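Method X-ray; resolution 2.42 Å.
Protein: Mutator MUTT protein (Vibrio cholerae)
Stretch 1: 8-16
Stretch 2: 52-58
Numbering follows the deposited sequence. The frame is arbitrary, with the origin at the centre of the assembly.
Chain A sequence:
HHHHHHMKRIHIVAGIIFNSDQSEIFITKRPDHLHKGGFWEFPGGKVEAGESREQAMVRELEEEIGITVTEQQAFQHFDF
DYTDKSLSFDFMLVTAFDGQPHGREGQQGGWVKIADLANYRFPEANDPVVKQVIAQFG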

# COMPACT_ATOMS: atom_id res chain seq x y z
N LYS A 8 -3.54 9.38 -22.24
CA LYS A 8 -4.36 8.34 -21.62
C LYS A 8 -3.88 8.09 -20.19
O LYS A 8 -2.68 8.04 -19.92
CB LYS A 8 -4.31 7.05 -22.43
N ARG A 9 -4.84 7.93 -19.29
CA ARG A 9 -4.53 7.85 -17.87
C ARG A 9 -4.36 6.42 -17.35
O ARG A 9 -4.87 5.43 -17.88
CB ARG A 9 -5.63 8.59 -17.05
CG ARG A 9 -7.00 7.89 -16.89
CD ARG A 9 -8.08 8.81 -16.25
NE ARG A 9 -8.23 8.58 -14.81
CZ ARG A 9 -7.96 9.46 -13.83
NH1 ARG A 9 -7.53 10.70 -14.09
NH2 ARG A 9 -8.13 9.10 -12.56
N ILE A 10 -3.59 6.32 -16.28
CA ILE A 10 -3.65 5.12 -15.50
C ILE A 10 -3.63 5.48 -14.02
O ILE A 10 -3.04 6.48 -13.57
CB ILE A 10 -2.53 4.18 -15.88
CG1 ILE A 10 -1.19 4.67 -15.34
CG2 ILE A 10 -2.48 4.01 -17.40
CD1 ILE A 10 -0.79 3.89 -14.10
N HIS A 11 -4.32 4.66 -13.26
CA HIS A 11 -4.64 5.02 -11.91
C HIS A 11 -4.22 3.94 -10.97
O HIS A 11 -4.63 2.75 -11.11
CB HIS A 11 -6.14 5.28 -11.79
CG HIS A 11 -6.58 5.88 -10.50
ND1 HIS A 11 -7.91 6.08 -10.19
CD2 HIS A 11 -5.87 6.36 -9.44
CE1 HIS A 11 -8.00 6.64 -9.00
NE2 HIS A 11 -6.78 6.82 -8.53
N ILE A 12 -3.42 4.35 -9.99
CA ILE A 12 -2.82 3.40 -9.07
C ILE A 12 -3.31 3.66 -7.67
O ILE A 12 -3.32 4.80 -7.22
CB ILE A 12 -1.28 3.49 -9.16
CG1 ILE A 12 -0.88 3.07 -10.57
CG2 ILE A 12 -0.64 2.56 -8.19
CD1 ILE A 12 0.59 3.19 -10.91
N VAL A 13 -3.79 2.62 -7.00
CA VAL A 13 -4.09 2.71 -5.58
C VAL A 13 -3.10 1.83 -4.82
O VAL A 13 -2.69 0.83 -5.32
CB VAL A 13 -5.53 2.31 -5.24
CG1 VAL A 13 -6.46 3.27 -5.86
CG2 VAL A 13 -5.84 0.90 -5.71
N ALA A 14 -2.78 2.22 -3.59
CA ALA A 14 -1.77 1.55 -2.78
C ALA A 14 -2.17 1.78 -1.36
O ALA A 14 -2.86 2.76 -1.07
CB ALA A 14 -0.33 2.12 -3.04
N GLY A 15 -1.71 0.90 -0.49
CA GLY A 15 -2.14 0.77 0.90
C GLY A 15 -1.05 0.76 1.96
O GLY A 15 -0.08 -0.02 1.88
N ILE A 16 -1.24 1.62 2.97
CA ILE A 16 -0.58 1.50 4.24
C ILE A 16 -1.40 0.63 5.11
O ILE A 16 -2.35 1.07 5.70
CB ILE A 16 -0.40 2.84 4.97
CG1 ILE A 16 0.48 3.70 4.15
CG2 ILE A 16 0.23 2.65 6.35
CD1 ILE A 16 -0.29 4.76 3.57
N SER A 52 -14.56 1.92 -8.72
CA SER A 52 -14.00 3.01 -7.94
C SER A 52 -12.59 2.70 -7.41
O SER A 52 -12.22 1.53 -7.23
CB SER A 52 -14.92 3.32 -6.76
OG SER A 52 -14.76 2.40 -5.68
N ARG A 53 -11.83 3.75 -7.11
CA ARG A 53 -10.61 3.62 -6.31
C ARG A 53 -10.72 2.66 -5.19
O ARG A 53 -9.96 1.72 -5.10
CB ARG A 53 -10.24 4.91 -5.67
CG ARG A 53 -9.98 6.00 -6.56
NE ARG A 53 -10.37 8.38 -6.89
CZ ARG A 53 -10.91 8.49 -8.10
NH1 ARG A 53 -11.75 7.57 -8.59
NH2 ARG A 53 -10.59 9.53 -8.85
N GLU A 54 -11.65 2.98 -4.29
CA GLU A 54 -11.82 2.19 -3.09
C GLU A 54 -12.02 0.76 -3.49
O GLU A 54 -11.36 -0.08 -2.94
CB GLU A 54 -12.99 2.68 -2.20
CG GLU A 54 -12.60 3.62 -1.14
OE1 GLU A 54 -14.60 2.98 -0.01
OE2 GLU A 54 -13.31 4.55 0.93
N GLN A 55 -12.91 0.49 -4.44
CA GLN A 55 -13.15 -0.88 -4.90
C GLN A 55 -11.85 -1.54 -5.35
O GLN A 55 -11.61 -2.71 -5.08
CB GLN A 55 -14.14 -0.93 -6.08
CG GLN A 55 -15.65 -1.06 -5.70
CD GLN A 55 -16.62 -0.59 -6.82
OE1 GLN A 55 -17.14 -1.40 -7.58
NE2 GLN A 55 -16.87 0.70 -6.89
N ALA A 56 -11.04 -0.83 -6.09
CA ALA A 56 -9.87 -1.43 -6.68
C ALA A 56 -8.91 -1.80 -5.56
O ALA A 56 -8.36 -2.90 -5.52
CB ALA A 56 -9.21 -0.46 -7.73
N MET A 57 -8.74 -0.91 -4.61
CA MET A 57 -7.82 -1.19 -3.54
C MET A 57 -8.28 -2.42 -2.76
O MET A 57 -7.46 -3.31 -2.52
CB MET A 57 -7.68 0.02 -2.62
CG MET A 57 -6.66 -0.11 -1.55
SD MET A 57 -5.07 -0.57 -2.23
CE MET A 57 -4.17 -0.63 -0.74
N VAL A 58 -9.57 -2.48 -2.37
CA VAL A 58 -10.04 -3.64 -1.61
C VAL A 58 -9.78 -4.92 -2.38
O VAL A 58 -9.36 -5.90 -1.81
CB VAL A 58 -11.54 -3.61 -1.27
CG1 VAL A 58 -11.95 -4.89 -0.57
CG2 VAL A 58 -11.97 -2.36 -0.38

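Residues 10-16 form a β-strand and residues 53-58 an α-helix that packs across it, with axes approaching to 8.1 Å and N-to-C directions inclined at 58°. The backbones come nearest at Val 13 and Met 57, whose CA atoms lie 5.8 Å apart. The contact is compact, burying 315 Å² summed over both sides, and no hydrogen bond links the two stretches among the atoms modelled; some side chains, however, are incomplete.

Apolar packing dominates the centre. The CA-to-CB bond of Val 13 points toward the helix, and its two methyl groups rest on successive parts of the helical surface. CG2 of Val 13 lies 3.7 Å from CB of Met 57 and 4.2 Å from CB of Ala 56, while CG1 of Val 13 sits 3.9 Å from the carbonyl O of Arg 53. The CA-to-CB bond of Ala 56 is also directed toward the strand, and the valine lies against the helix backbone as well: CG2 of Val 13 is 3.6 Å from N of Met 57.

The CA-to-CB bond of Met 57 points sideways, but its t, p, t conformation brings the end of the chain nearer to the strand backbone. CE of Met 57 lies 2.9 Å from N of Gly 15 and 3.2 Å from C of Ala 14, very tight approaches for a methyl group. The absence of a side chain at Gly 15 makes room for it: an ideal CB at that position would fall 2.2 Å from CE of Met 57, a clash.

Toward the start of the strand the contacts involve more polar residues, but the closest pairing is through carbon. The CA-to-CB bond of His 11 points toward the helix, and CE1 of its ring lies 3.2 Å from CG of Arg 53, a close contact with the aliphatic part of the arginine; NE2 of His 11 is hydrogen-bonded elsewhere in the structure. Farther out, NH2 of Arg 9 and NH2 of Arg 53 are 4.5 Å apart. Like charges meet here, so this pair offers no electrostatic attraction of its own.

Hydrogen bonding instead organises the helix locally. Ser 52 occupies the N-cap, where its OG accepts from N of Gln 55 at 2.9 Å, satisfying an amide in the first turn that lacks a helical carbonyl partner. The backbone bond from N of Ala 56 to O of Ser 52, also 2.9 Å, begins the regular helical pattern.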